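PDB 3ZZ1: beta-d-glucoside glucohydrolase from Hypocrea jecorina, which probably hydrolyses terminal, non-reducing beta-D-glucosyl residues, releasing beta-D-glucose, as a family 3 glycoside hydrolase in cellulose degradation. Local coordinates for residues Thr73-Gly78 with Gly94-Glu99; Gln80-Trp85 with Glu128-Asp133; Asn88-Arg93 with Gly138-Gln143; Leu117-Gln122 with Leu162-Leu167; Ser525-Tyr530 with Val697-Arg702. All blocks are in the same frame, centred on the assembly; numbering follows the deposited sequence.

Contacts 1 to 4 lie within the family 3 N-terminal domain, of the TIM-barrel clan, and contact 5 joins the C-terminal domain to the fibronectin type III-like domain. Helix 87-103 serves both contact 1 and contact 3, whose centres are 11 Å apart. Contacts 1, 2 and 3 interlock along the chain and touch in space: R93 NH2 reaches T76 O, and F130 packs on A140. Contact 2 also meets contact 4 (V132 on G118) and contact 5, where W85 NE1 bonds K527 O. Contact 5 comes last in sequence, yet its centre is only 12 Å from that of contact 2. Helix 78-83 and the residues just after it, T84 and W85, thus lie where the three domains meet.

Contact 1. Residues Thr73-Gly78 with Gly94-Glu99; sequences TAFTPG and GQFIGE
Across the contact the nearest CA atoms, F75 CA in the loop and I97 CA in the helix, are 7.8 Å apart, so side chains fill the gap. This is loop-on-helix packing in the TIM-barrel-type N-terminal domain: 73-78 leads into helix 78-83, and 94-99 is part of helix 87-103. F75 carries the contact as a ring held on both faces. On one face lies I97 CG1, 3.8 Å from the centroid of the F75 ring and 25° off the ring normal, a CH-pi contact displaced toward the rim near F75 CD1. The opposite face is covered from within the loop, with T73 CG2 standing 3.8 Å above the plane of the F75 ring and over its centre. The I97 side chain reaches that position with CG1 beside its own backbone N (chi1 -75°), sliding past F75 in the opposite direction. V323 of helix 320-329 also touches F75, and backbone hydrogen bonds tie F75 to L64. F96 crosses F75 at about a right angle, its own ring leading away toward H319. The F96 methylene does the touching: F96 CB lies 3.5 Å from both F75 CE2 and F75 CZ.

Contact 2. Residues Gln80-Trp85 with Glu128-Asp133; sequences QAASTW and EGFGVD
A82 and F130 bring the backbones together, with A82 CA 5.1 Å from F130 CA, and no hydrogen bond crosses between the segments. The contact is therefore one of van der Waals packing. The methyl of A82 is pressed into the F130 backbone, its CB 3.2 Å from F130 O, and it also meets the F130 side chain at CB, 3.7 Å from A82 CB. With CG beside its own backbone N (chi1 -64°), F130 turns the edge of its ring to the alanines: A82 CB and A81 CB both lie near the ring plane, A81 CB at a looser 4.4 Å from F130 CE1. Beyond the helix the same ring packs against A140 and M141 of helix 134-150.

Polar bonds act inside each segment or outward. T84 OG1 donates to A81 O over 2.6 Å, the donor tilted 16° from the carbonyl plane, and T84 N donates to the same oxygen, so A81 O has two donors. W85 follows with positive phi, and its NE1 is taken by K527 O. In the loop, G131 has a phi of 94°, a conformation that by itself calls for glycine, and it turns the chain toward D133. There D133 OD2 caps L136 N, while D133 OD1 bonds Y559 OH.

Together these features describe helix 78-83 packed on the loop that leads to the N-cap of helix 134-150, with F130 filling the space between the two helices in a TIM-barrel-type domain.

Contact 3. Residues Asn88-Arg93 with Gly138-Gln143; sequences NLIRER and GIAMGQ
R91 and Q143 mark the closest backbone approach, 4.8 Å between R91 CA and Q143 CA, as helix 87-103 passes helix 134-150. The two run in broadly the same direction: over these short segments the axes come within 8.8 Å and cross at -43°. In the TIM-barrel-type domain each precedes one of two adjacent parallel strands, 108-109 and 154-160 respectively, so this is side-by-side helix packing of an alpha/beta fold.

The tight part surrounds the backbone carbonyl of Q143. R91 CG touches Q143 O at 3.3 Å, and R91 CA makes a CA-H...O contact with that oxygen, the angle at hydrogen being 150°. Deeper in, I90 presents its CG2 branch, which meets A140 O at 3.7 Å and Q143 CB on the next turn. Packing is less intimate between the methyls, I90 CG2 and A140 CB being 4.3 Å apart. The backbones diverge here, but both residues are buried, and A81 and T144 also touch I90.

On the solvent side only the outer end of R91 leaves the contact. With CG anti to its N, the arginine extends from CG to NE and carries its guanidinium past the crossing, where NE bonds N146 OD1; that plane stands steeply to the Q143 amide. Q143 is also partly exposed, and its side chain lies about 6 Å from a bound glycerol that probably came from the crystallisation liquor. The arginine stem, by contrast, stays close to the Q143 amide: the bend at Q143 chi2 (-75°) turns that amide back across it, putting Q143 NE2 3.5 Å from R91 CB.

Contact 4. Residues Leu117-Gln122 with Leu162-Leu167; sequences LGKTPQ and LNEQEL
E164 OE1 is gripped by two successive backbone N-H groups, from G118 N at 2.8 Å and from K119 N at 3.1 Å. The first uses the syn lone pair of OE1, on the side of the other carboxylate oxygen, whereas K119 N comes in nearly along the C-O axis, its N-H...O angle 163°. On the second oxygen, E164 OE2 takes L117 N at 2.8 Å, again through the syn lone pair. Three consecutive N-H groups thus hold the carboxylate and fix its rotation. L117 has right-handed helical angles and G118 a positive phi of 114°, which resembles an anion-binding nest and demands glycine at 118. The loops joined here follow adjacent parallel strands, 108-109 and 154-160, at the C-terminal ends of which a TIM barrel usually carries its active site. A bend at chi2 (-66°) curls E164 toward the nest, while its backbone is bridged by water: E164 O accepts from a water that T120 OG1 also contacts at 2.6 Å. K119 passes E164 obliquely and sends its ammonium on to D549 and E553, with a cation-pi contact to F551. Its aliphatic stem lines the carboxylate, K119 CG lying 3.8 Å from E164 OE1.

Contact 5. Residues Ser525-Tyr530 with Val697-Arg702; sequences SGKLVY and VGASSR
The K527 side chain, extended beyond CG, runs past the A699 carbonyl, and its ammonium bonds that oxygen across the line of the chain. With CG beside its own N (chi1 -69°) and the rest of the chain fully extended, the side chain bridges backbones that stay well apart, K527 CA and its nearest counterpart S700 CA being 8.1 Å from each other. K527 NZ donates to A699 O over 3.0 Å. At the oxygen the C=O...N angle is 120°, and the nitrogen is tilted 19° from the carbonyl plane. The lysine stem runs close to the same atom, both K527 CD and K527 CE being 3.5 Å from A699 O, so A699 O lies beside the last three atoms of the chain, CD, CE and NZ. A699 CB, 3.9 Å from K527 NZ, adds only a peripheral touch.

This bond is one of three that hold the ammonium: K527 NZ also donates to V632 O and makes a salt bridge with E631. The negative charge would be expected to offset that of the buried lysine.

Past A699 the chain forms an ST turn, S700 OG accepting from R702 N at 3.1 Å, and S700 OG also bonds E572 of the C-terminal domain. R702 goes on to pair with D563.

The contact lies where strand 691-698 ends and turns toward its antiparallel neighbour 704-712 in the fibronectin type III-like domain. Strand 629-638, next to 691-698 in that sheet, supplies E631 and V632 to the same ammonium, while the backbone of K527 itself is hydrogen-bonded to S83 of helix 78-83.

Contact 1. Residues Thr73-Gly78 with Gly94-Glu99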
# COMPACT_ATOMS: atom_id res chain seq x y z
N THR A 73 -12.06 2.26 13.69
CA THR A 73 -11.69 3.33 12.78
C THR A 73 -11.50 2.78 11.37
O THR A 73 -10.97 1.68 11.19
CB THR A 73 -10.39 4.03 13.26
OG1 THR A 73 -10.61 4.60 14.56
CG2 THR A 73 -9.94 5.13 12.30
N ALA A 74 -11.97 3.53 10.38
CA ALA A 74 -11.65 3.29 8.99
C ALA A 74 -10.44 4.14 8.62
O ALA A 74 -10.56 5.34 8.35
CB ALA A 74 -12.83 3.64 8.10
N PHE A 75 -9.26 3.52 8.65
CA PHE A 75 -8.04 4.24 8.30
C PHE A 75 -7.97 4.46 6.80
O PHE A 75 -8.68 3.81 6.03
CB PHE A 75 -6.80 3.49 8.82
CG PHE A 75 -6.70 3.46 10.32
CD1 PHE A 75 -7.31 2.43 11.05
CD2 PHE A 75 -6.01 4.45 11.01
CE1 PHE A 75 -7.22 2.39 12.44
CE2 PHE A 75 -5.91 4.42 12.40
CZ PHE A 75 -6.52 3.40 13.12
N THR A 76 -7.13 5.41 6.38
CA THR A 76 -6.92 5.66 4.97
C THR A 76 -6.30 4.40 4.36
O THR A 76 -5.57 3.68 5.05
CB THR A 76 -5.97 6.85 4.73
OG1 THR A 76 -4.67 6.55 5.27
CG2 THR A 76 -6.52 8.12 5.37
N PRO A 77 -6.60 4.13 3.07
CA PRO A 77 -5.87 3.11 2.33
C PRO A 77 -4.36 3.36 2.37
O PRO A 77 -3.92 4.50 2.54
CB PRO A 77 -6.38 3.30 0.91
CG PRO A 77 -7.79 3.74 1.09
CD PRO A 77 -7.78 4.60 2.32
N GLY A 78 -3.59 2.30 2.20
CA GLY A 78 -2.13 2.39 2.14
C GLY A 78 -1.61 3.41 1.13
O GLY A 78 -0.59 4.06 1.37
N GLY A 94 0.12 2.20 11.44
CA GLY A 94 0.33 0.81 11.84
C GLY A 94 0.07 0.59 13.32
O GLY A 94 -0.62 -0.36 13.70
N GLN A 95 0.62 1.47 14.17
CA GLN A 95 0.41 1.40 15.62
C GLN A 95 -1.06 1.49 16.00
O GLN A 95 -1.55 0.71 16.82
CB GLN A 95 1.21 2.50 16.33
CG GLN A 95 1.05 2.50 17.86
CD GLN A 95 1.59 3.76 18.53
OE1 GLN A 95 0.88 4.44 19.28
NE2 GLN A 95 2.85 4.07 18.25
N PHE A 96 -1.76 2.44 15.38
CA PHE A 96 -3.16 2.68 15.67
C PHE A 96 -4.03 1.50 15.21
O PHE A 96 -4.93 1.08 15.94
CB PHE A 96 -3.61 4.01 15.04
CG PHE A 96 -3.15 5.24 15.78
CD1 PHE A 96 -2.20 5.17 16.81
CD2 PHE A 96 -3.65 6.49 15.44
CE1 PHE A 96 -1.78 6.32 17.49
CE2 PHE A 96 -3.23 7.65 16.11
CZ PHE A 96 -2.30 7.56 17.14
N ILE A 97 -3.74 0.97 14.02
CA ILE A 97 -4.37 -0.26 13.53
C ILE A 97 -4.12 -1.41 14.50
O ILE A 97 -5.04 -2.14 14.87
CB ILE A 97 -3.91 -0.64 12.09
CG1 ILE A 97 -4.57 0.29 11.06
CG2 ILE A 97 -4.24 -2.10 11.76
CD1 ILE A 97 -3.94 0.26 9.69
N GLY A 98 -2.86 -1.56 14.92
CA GLY A 98 -2.47 -2.57 15.90
C GLY A 98 -3.29 -2.47 17.18
O GLY A 98 -3.81 -3.48 17.67
N GLU A 99 -3.40 -1.25 17.71
CA GLU A 99 -4.16 -0.99 18.94
C GLU A 99 -5.62 -1.46 18.84
O GLU A 99 -6.13 -2.10 19.75
CB GLU A 99 -4.10 0.49 19.32
CG GLU A 99 -2.80 0.88 20.00
CD GLU A 99 -2.68 2.38 20.24
OE1 GLU A 99 -3.70 3.09 20.23
OE2 GLU A 99 -1.54 2.85 20.44

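Contact 2. Residues Gln80-Trp85 with Glu128-Asp133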
# COMPACT_ATOMS: atom_id res chain seq x y z
N GLN A 80 -2.81 6.29 0.26
CA GLN A 80 -2.87 7.63 0.85
C GLN A 80 -1.72 7.85 1.84
O GLN A 80 -1.11 8.92 1.87
CB GLN A 80 -4.22 7.88 1.52
CG GLN A 80 -4.54 9.36 1.76
CD GLN A 80 -4.80 10.14 0.48
OE1 GLN A 80 -4.79 9.58 -0.62
NE2 GLN A 80 -5.04 11.43 0.61
N ALA A 81 -1.44 6.82 2.65
CA ALA A 81 -0.32 6.86 3.59
C ALA A 81 1.03 7.04 2.88
O ALA A 81 1.86 7.84 3.31
CB ALA A 81 -0.31 5.60 4.47
N ALA A 82 1.24 6.31 1.79
CA ALA A 82 2.44 6.48 0.98
C ALA A 82 2.49 7.85 0.29
O ALA A 82 3.57 8.41 0.09
CB ALA A 82 2.55 5.38 -0.05
N SER A 83 1.32 8.39 -0.06
CA SER A 83 1.23 9.72 -0.68
C SER A 83 1.66 10.86 0.24
O SER A 83 1.95 11.97 -0.23
CB SER A 83 -0.18 9.97 -1.22
OG SER A 83 -0.46 9.13 -2.34
N THR A 84 1.70 10.59 1.55
CA THR A 84 2.23 11.56 2.51
C THR A 84 3.76 11.60 2.46
O THR A 84 4.37 12.63 2.80
CB THR A 84 1.81 11.24 3.97
OG1 THR A 84 2.47 10.05 4.43
CG2 THR A 84 0.30 11.07 4.09
N TRP A 85 4.37 10.49 2.04
CA TRP A 85 5.83 10.33 2.06
C TRP A 85 6.38 10.60 3.48
O TRP A 85 7.50 11.08 3.65
CB TRP A 85 6.51 11.24 1.02
CG TRP A 85 6.18 10.92 -0.42
CD1 TRP A 85 4.98 11.12 -1.05
CD2 TRP A 85 7.06 10.35 -1.40
NE1 TRP A 85 5.06 10.70 -2.36
CE2 TRP A 85 6.32 10.23 -2.60
CE3 TRP A 85 8.40 9.94 -1.38
CZ2 TRP A 85 6.88 9.71 -3.78
CZ3 TRP A 85 8.96 9.41 -2.56
CH2 TRP A 85 8.20 9.31 -3.74
N GLU A 128 -4.61 -0.46 -2.22
CA GLU A 128 -4.38 -1.09 -0.91
C GLU A 128 -2.90 -1.08 -0.53
O GLU A 128 -2.56 -1.12 0.65
CB GLU A 128 -4.89 -2.52 -0.88
CG GLU A 128 -6.39 -2.65 -1.02
CD GLU A 128 -6.90 -3.98 -0.53
OE1 GLU A 128 -6.82 -4.23 0.70
OE2 GLU A 128 -7.38 -4.77 -1.37
N GLY A 129 -2.04 -1.03 -1.55
CA GLY A 129 -0.60 -0.99 -1.37
C GLY A 129 -0.07 0.41 -1.11
O GLY A 129 -0.76 1.25 -0.54
N PHE A 130 1.16 0.66 -1.54
CA PHE A 130 1.84 1.92 -1.22
C PHE A 130 2.42 2.64 -2.44
O PHE A 130 3.41 3.36 -2.33
CB PHE A 130 2.95 1.68 -0.19
CG PHE A 130 2.45 1.21 1.15
CD1 PHE A 130 1.77 2.08 2.00
CD2 PHE A 130 2.68 -0.10 1.56
CE1 PHE A 130 1.32 1.65 3.24
CE2 PHE A 130 2.23 -0.54 2.80
CZ PHE A 130 1.54 0.34 3.65
N GLY A 131 1.79 2.44 -3.60
CA GLY A 131 2.31 3.00 -4.85
C GLY A 131 3.18 2.01 -5.62
O GLY A 131 3.34 0.86 -5.21
N VAL A 132 3.77 2.50 -6.72
CA VAL A 132 4.43 1.66 -7.73
C VAL A 132 5.91 1.36 -7.46
O VAL A 132 6.52 0.55 -8.16
CB VAL A 132 4.36 2.32 -9.13
CG1 VAL A 132 2.92 2.54 -9.57
CG2 VAL A 132 5.13 3.64 -9.14
N ASP A 133 6.48 2.03 -6.46
CA ASP A 133 7.92 1.98 -6.24
C ASP A 133 8.28 0.98 -5.15
O ASP A 133 7.77 1.06 -4.04
CB ASP A 133 8.46 3.38 -5.91
CG ASP A 133 9.95 3.38 -5.64
OD1 ASP A 133 10.75 3.40 -6.59
OD2 ASP A 133 10.32 3.36 -4.45

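Contact 3. Residues Asn88-Arg93 with Gly138-Gln143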
# COMPACT_ATOMS: atom_id res chain seq x y z
N ASN A 88 6.72 8.79 9.66
CA ASN A 88 6.12 8.94 10.98
C ASN A 88 4.62 8.67 10.97
O ASN A 88 4.12 7.92 11.80
CB ASN A 88 6.44 10.31 11.57
CG ASN A 88 7.93 10.55 11.74
OD1 ASN A 88 8.58 9.92 12.59
ND2 ASN A 88 8.49 11.45 10.94
N LEU A 89 3.91 9.28 10.01
CA LEU A 89 2.48 9.03 9.85
C LEU A 89 2.20 7.58 9.48
O LEU A 89 1.23 6.99 9.94
CB LEU A 89 1.86 9.98 8.82
CG LEU A 89 1.71 11.46 9.20
CD1 LEU A 89 1.05 12.23 8.07
CD2 LEU A 89 0.92 11.63 10.50
N ILE A 90 3.08 7.02 8.65
CA ILE A 90 2.95 5.63 8.21
C ILE A 90 3.11 4.65 9.38
O ILE A 90 2.30 3.73 9.52
CB ILE A 90 3.92 5.31 7.05
CG1 ILE A 90 3.51 6.10 5.80
CG2 ILE A 90 3.93 3.80 6.74
CD1 ILE A 90 4.63 6.29 4.78
N ARG A 91 4.12 4.87 10.22
CA ARG A 91 4.30 4.02 11.41
C ARG A 91 3.13 4.16 12.38
O ARG A 91 2.63 3.15 12.91
CB ARG A 91 5.62 4.33 12.14
CG ARG A 91 6.02 3.23 13.12
CD ARG A 91 6.91 3.71 14.26
NE ARG A 91 7.13 2.61 15.21
CZ ARG A 91 6.41 2.40 16.32
NH1 ARG A 91 5.41 3.21 16.65
NH2 ARG A 91 6.69 1.37 17.10
N GLU A 92 2.69 5.39 12.61
CA GLU A 92 1.57 5.67 13.51
C GLU A 92 0.29 4.96 13.06
O GLU A 92 -0.43 4.38 13.89
CB GLU A 92 1.33 7.18 13.64
CG GLU A 92 0.09 7.54 14.43
CD GLU A 92 -0.10 9.04 14.56
OE1 GLU A 92 0.53 9.64 15.46
OE2 GLU A 92 -0.85 9.62 13.76
N ARG A 93 0.01 5.01 11.76
CA ARG A 93 -1.11 4.29 11.17
C ARG A 93 -1.06 2.80 11.55
O ARG A 93 -2.07 2.23 11.96
CB ARG A 93 -1.11 4.46 9.64
CG ARG A 93 -2.31 3.86 8.91
CD ARG A 93 -2.26 4.20 7.41
NE ARG A 93 -3.17 3.39 6.59
CZ ARG A 93 -2.93 2.15 6.18
NH1 ARG A 93 -1.81 1.52 6.53
NH2 ARG A 93 -3.82 1.51 5.43
N GLY A 138 8.53 -0.72 0.14
CA GLY A 138 9.35 -1.44 1.11
C GLY A 138 9.50 -0.68 2.41
O GLY A 138 9.25 -1.22 3.49
N ILE A 139 9.91 0.59 2.33
CA ILE A 139 10.00 1.44 3.52
C ILE A 139 8.65 1.51 4.24
O ILE A 139 8.59 1.29 5.45
CB ILE A 139 10.53 2.87 3.18
CG1 ILE A 139 11.97 2.80 2.64
CG2 ILE A 139 10.43 3.79 4.40
CD1 ILE A 139 13.03 2.26 3.62
N ALA A 140 7.59 1.79 3.49
CA ALA A 140 6.24 1.83 4.06
C ALA A 140 5.86 0.49 4.71
O ALA A 140 5.32 0.48 5.82
CB ALA A 140 5.22 2.24 3.00
N MET A 141 6.14 -0.62 4.04
CA MET A 141 5.90 -1.95 4.62
C MET A 141 6.55 -2.10 5.99
O MET A 141 5.88 -2.43 6.97
CB MET A 141 6.38 -3.07 3.69
CG MET A 141 5.49 -3.33 2.47
SD MET A 141 3.81 -3.87 2.82
CE MET A 141 4.06 -5.60 3.27
N GLY A 142 7.86 -1.85 6.05
CA GLY A 142 8.64 -1.94 7.28
C GLY A 142 8.14 -1.05 8.40
O GLY A 142 8.07 -1.48 9.55
N GLN A 143 7.79 0.19 8.06
CA GLN A 143 7.29 1.15 9.06
C GLN A 143 5.92 0.71 9.60
O GLN A 143 5.66 0.85 10.80
CB GLN A 143 7.22 2.57 8.49
CG GLN A 143 8.58 3.23 8.18
CD GLN A 143 9.36 3.69 9.42
OE1 GLN A 143 10.57 3.91 9.34
NE2 GLN A 143 8.67 3.85 10.55

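Contact 4. Residues Leu117-Gln122 with Leu162-Leu167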
# COMPACT_ATOMS: atom_id res chain seq x y z
N LEU A 117 2.24 -4.67 -6.39
CA LEU A 117 3.01 -3.43 -6.32
C LEU A 117 2.25 -2.36 -7.10
O LEU A 117 2.09 -1.23 -6.63
CB LEU A 117 4.42 -3.63 -6.86
CG LEU A 117 5.42 -2.47 -6.75
CD1 LEU A 117 5.55 -1.96 -5.31
CD2 LEU A 117 6.77 -2.90 -7.31
N GLY A 118 1.76 -2.74 -8.28
CA GLY A 118 0.86 -1.88 -9.05
C GLY A 118 1.42 -1.37 -10.36
O GLY A 118 1.41 -0.17 -10.62
N LYS A 119 1.90 -2.29 -11.20
CA LYS A 119 2.50 -1.93 -12.50
C LYS A 119 1.49 -1.36 -13.51
O LYS A 119 1.88 -0.63 -14.43
CB LYS A 119 3.22 -3.13 -13.11
CG LYS A 119 2.30 -4.26 -13.54
CD LYS A 119 3.07 -5.34 -14.25
CE LYS A 119 2.14 -6.34 -14.91
NZ LYS A 119 2.95 -7.41 -15.53
N THR A 120 0.22 -1.70 -13.35
CA THR A 120 -0.84 -1.30 -14.27
C THR A 120 -1.83 -0.39 -13.53
O THR A 120 -2.43 -0.81 -12.54
CB THR A 120 -1.60 -2.53 -14.80
OG1 THR A 120 -0.66 -3.53 -15.22
CG2 THR A 120 -2.52 -2.15 -15.96
N PRO A 121 -2.01 0.85 -14.03
CA PRO A 121 -2.92 1.80 -13.36
C PRO A 121 -4.35 1.28 -13.20
O PRO A 121 -5.02 1.64 -12.24
CB PRO A 121 -2.87 3.04 -14.27
CG PRO A 121 -2.26 2.57 -15.56
CD PRO A 121 -1.33 1.47 -15.18
N GLN A 122 -4.80 0.43 -14.13
CA GLN A 122 -6.15 -0.15 -14.07
C GLN A 122 -6.33 -1.21 -12.98
O GLN A 122 -7.47 -1.56 -12.66
CB GLN A 122 -6.58 -0.74 -15.43
CG GLN A 122 -6.83 0.30 -16.52
CD GLN A 122 -5.59 0.63 -17.33
OE1 GLN A 122 -4.46 0.39 -16.90
NE2 GLN A 122 -5.79 1.20 -18.52
N LEU A 162 3.08 -11.46 -7.21
CA LEU A 162 2.81 -11.19 -8.64
C LEU A 162 1.32 -11.17 -9.01
O LEU A 162 0.94 -11.46 -10.16
CB LEU A 162 3.58 -12.15 -9.56
CG LEU A 162 5.10 -12.33 -9.39
CD1 LEU A 162 5.58 -13.47 -10.27
CD2 LEU A 162 5.87 -11.05 -9.70
N ASN A 163 0.48 -10.82 -8.04
CA ASN A 163 -0.96 -10.67 -8.22
C ASN A 163 -1.27 -9.25 -8.70
O ASN A 163 -1.93 -8.47 -8.01
CB ASN A 163 -1.64 -10.97 -6.87
CG ASN A 163 -3.17 -10.97 -6.94
OD1 ASN A 163 -3.83 -11.02 -5.90
ND2 ASN A 163 -3.74 -10.92 -8.16
N GLU A 164 -0.80 -8.93 -9.91
CA GLU A 164 -0.80 -7.56 -10.44
C GLU A 164 -2.09 -7.12 -11.16
O GLU A 164 -2.18 -5.98 -11.64
CB GLU A 164 0.42 -7.33 -11.33
CG GLU A 164 1.76 -7.37 -10.58
CD GLU A 164 1.93 -6.22 -9.58
OE1 GLU A 164 1.51 -5.08 -9.87
OE2 GLU A 164 2.50 -6.47 -8.50
N GLN A 165 -3.06 -8.03 -11.25
CA GLN A 165 -4.38 -7.72 -11.79
C GLN A 165 -5.45 -8.58 -11.14
O GLN A 165 -5.17 -9.68 -10.67
CB GLN A 165 -4.42 -7.91 -13.32
CG GLN A 165 -4.39 -9.37 -13.77
CD GLN A 165 -4.40 -9.52 -15.27
OE1 GLN A 165 -3.56 -8.96 -15.95
NE2 GLN A 165 -5.35 -10.29 -15.78
N GLU A 166 -6.68 -8.09 -11.14
CA GLU A 166 -7.79 -8.85 -10.56
C GLU A 166 -8.39 -9.85 -11.53
O GLU A 166 -8.83 -10.92 -11.12
CB GLU A 166 -8.87 -7.91 -9.99
CG GLU A 166 -8.47 -7.26 -8.67
CD GLU A 166 -8.04 -8.28 -7.62
OE1 GLU A 166 -8.93 -8.97 -7.08
OE2 GLU A 166 -6.82 -8.39 -7.35
N LEU A 167 -8.42 -9.49 -12.82
CA LEU A 167 -9.00 -10.34 -13.85
C LEU A 167 -8.27 -11.67 -13.95
O LEU A 167 -7.05 -11.70 -14.15
CB LEU A 167 -9.00 -9.64 -15.22
CG LEU A 167 -9.43 -10.47 -16.44
CD1 LEU A 167 -10.91 -10.89 -16.35
CD2 LEU A 167 -9.16 -9.72 -17.74
O HOH W 1 -1.00 -3.51 -11.19
O HOH W 2 -1.35 -5.95 -14.49

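Contact 5. Residues Ser525-Tyr530 with Val697-Arg702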
# COMPACT_ATOMS: atom_id res chain seq x y z
N SER A 525 1.09 18.93 0.76
CA SER A 525 2.47 18.44 0.84
C SER A 525 2.61 17.00 0.35
O SER A 525 3.70 16.42 0.40
CB SER A 525 2.97 18.56 2.28
OG SER A 525 2.22 17.72 3.14
N GLY A 526 1.51 16.43 -0.13
CA GLY A 526 1.54 15.09 -0.71
C GLY A 526 2.16 15.11 -2.09
O GLY A 526 2.12 16.13 -2.79
N LYS A 527 2.73 13.98 -2.49
CA LYS A 527 3.34 13.85 -3.80
C LYS A 527 2.95 12.50 -4.38
O LYS A 527 2.79 11.53 -3.63
CB LYS A 527 4.86 14.04 -3.71
CG LYS A 527 5.25 15.50 -3.38
CD LYS A 527 6.72 15.82 -3.55
CE LYS A 527 6.94 17.32 -3.43
NZ LYS A 527 8.37 17.67 -3.36
N LEU A 528 2.77 12.44 -5.70
CA LEU A 528 2.26 11.24 -6.37
C LEU A 528 3.12 10.01 -6.13
O LEU A 528 4.35 10.11 -6.06
CB LEU A 528 2.09 11.46 -7.87
CG LEU A 528 1.03 12.46 -8.36
CD1 LEU A 528 1.17 12.64 -9.86
CD2 LEU A 528 -0.38 12.02 -8.01
N VAL A 529 2.46 8.87 -5.99
CA VAL A 529 3.15 7.59 -5.82
C VAL A 529 2.91 6.71 -7.05
O VAL A 529 3.21 5.52 -7.05
CB VAL A 529 2.74 6.87 -4.50
CG1 VAL A 529 3.18 7.69 -3.29
CG2 VAL A 529 1.24 6.59 -4.46
N TYR A 530 2.35 7.33 -8.09
CA TYR A 530 2.26 6.73 -9.42
C TYR A 530 2.31 7.84 -10.48
O TYR A 530 2.18 9.02 -10.14
CB TYR A 530 1.00 5.87 -9.58
CG TYR A 530 -0.27 6.45 -9.00
CD1 TYR A 530 -0.93 7.52 -9.62
CD2 TYR A 530 -0.83 5.92 -7.84
CE1 TYR A 530 -2.10 8.05 -9.08
CE2 TYR A 530 -1.99 6.45 -7.29
CZ TYR A 530 -2.62 7.51 -7.92
OH TYR A 530 -3.78 8.02 -7.38
N VAL A 697 19.02 14.43 -6.47
CA VAL A 697 18.09 14.86 -5.43
C VAL A 697 17.21 15.99 -5.96
O VAL A 697 17.70 16.92 -6.62
CB VAL A 697 18.83 15.30 -4.13
CG1 VAL A 697 17.85 15.88 -3.11
CG2 VAL A 697 19.59 14.14 -3.51
N GLY A 698 15.92 15.90 -5.68
CA GLY A 698 14.99 16.94 -6.10
C GLY A 698 13.58 16.79 -5.58
O GLY A 698 13.32 16.02 -4.64
N ALA A 699 12.67 17.54 -6.20
CA ALA A 699 11.28 17.67 -5.75
C ALA A 699 10.34 16.64 -6.37
O ALA A 699 9.16 16.58 -6.01
CB ALA A 699 10.77 19.10 -6.02
N SER A 700 10.87 15.84 -7.30
CA SER A 700 10.14 14.78 -8.01
C SER A 700 11.14 13.94 -8.83
O SER A 700 12.34 14.21 -8.80
CB SER A 700 9.05 15.37 -8.93
OG SER A 700 9.59 15.82 -10.16
N SER A 701 10.64 12.95 -9.56
CA SER A 701 11.49 12.11 -10.42
C SER A 701 11.98 12.86 -11.67
O SER A 701 12.91 12.40 -12.34
CB SER A 701 10.77 10.82 -10.82
OG SER A 701 9.56 11.09 -11.50
N ARG A 702 11.37 14.00 -11.97
CA ARG A 702 11.78 14.84 -13.10
C ARG A 702 12.38 16.17 -12.66
O ARG A 702 13.25 16.73 -13.34
CB ARG A 702 10.60 15.08 -14.06
CG ARG A 702 10.13 13.84 -14.84
CD ARG A 702 11.06 13.46 -15.99
NE ARG A 702 10.76 12.13 -16.52
CZ ARG A 702 10.11 11.88 -17.65
NH1 ARG A 702 9.69 12.87 -18.42
NH2 ARG A 702 9.90 10.62 -18.02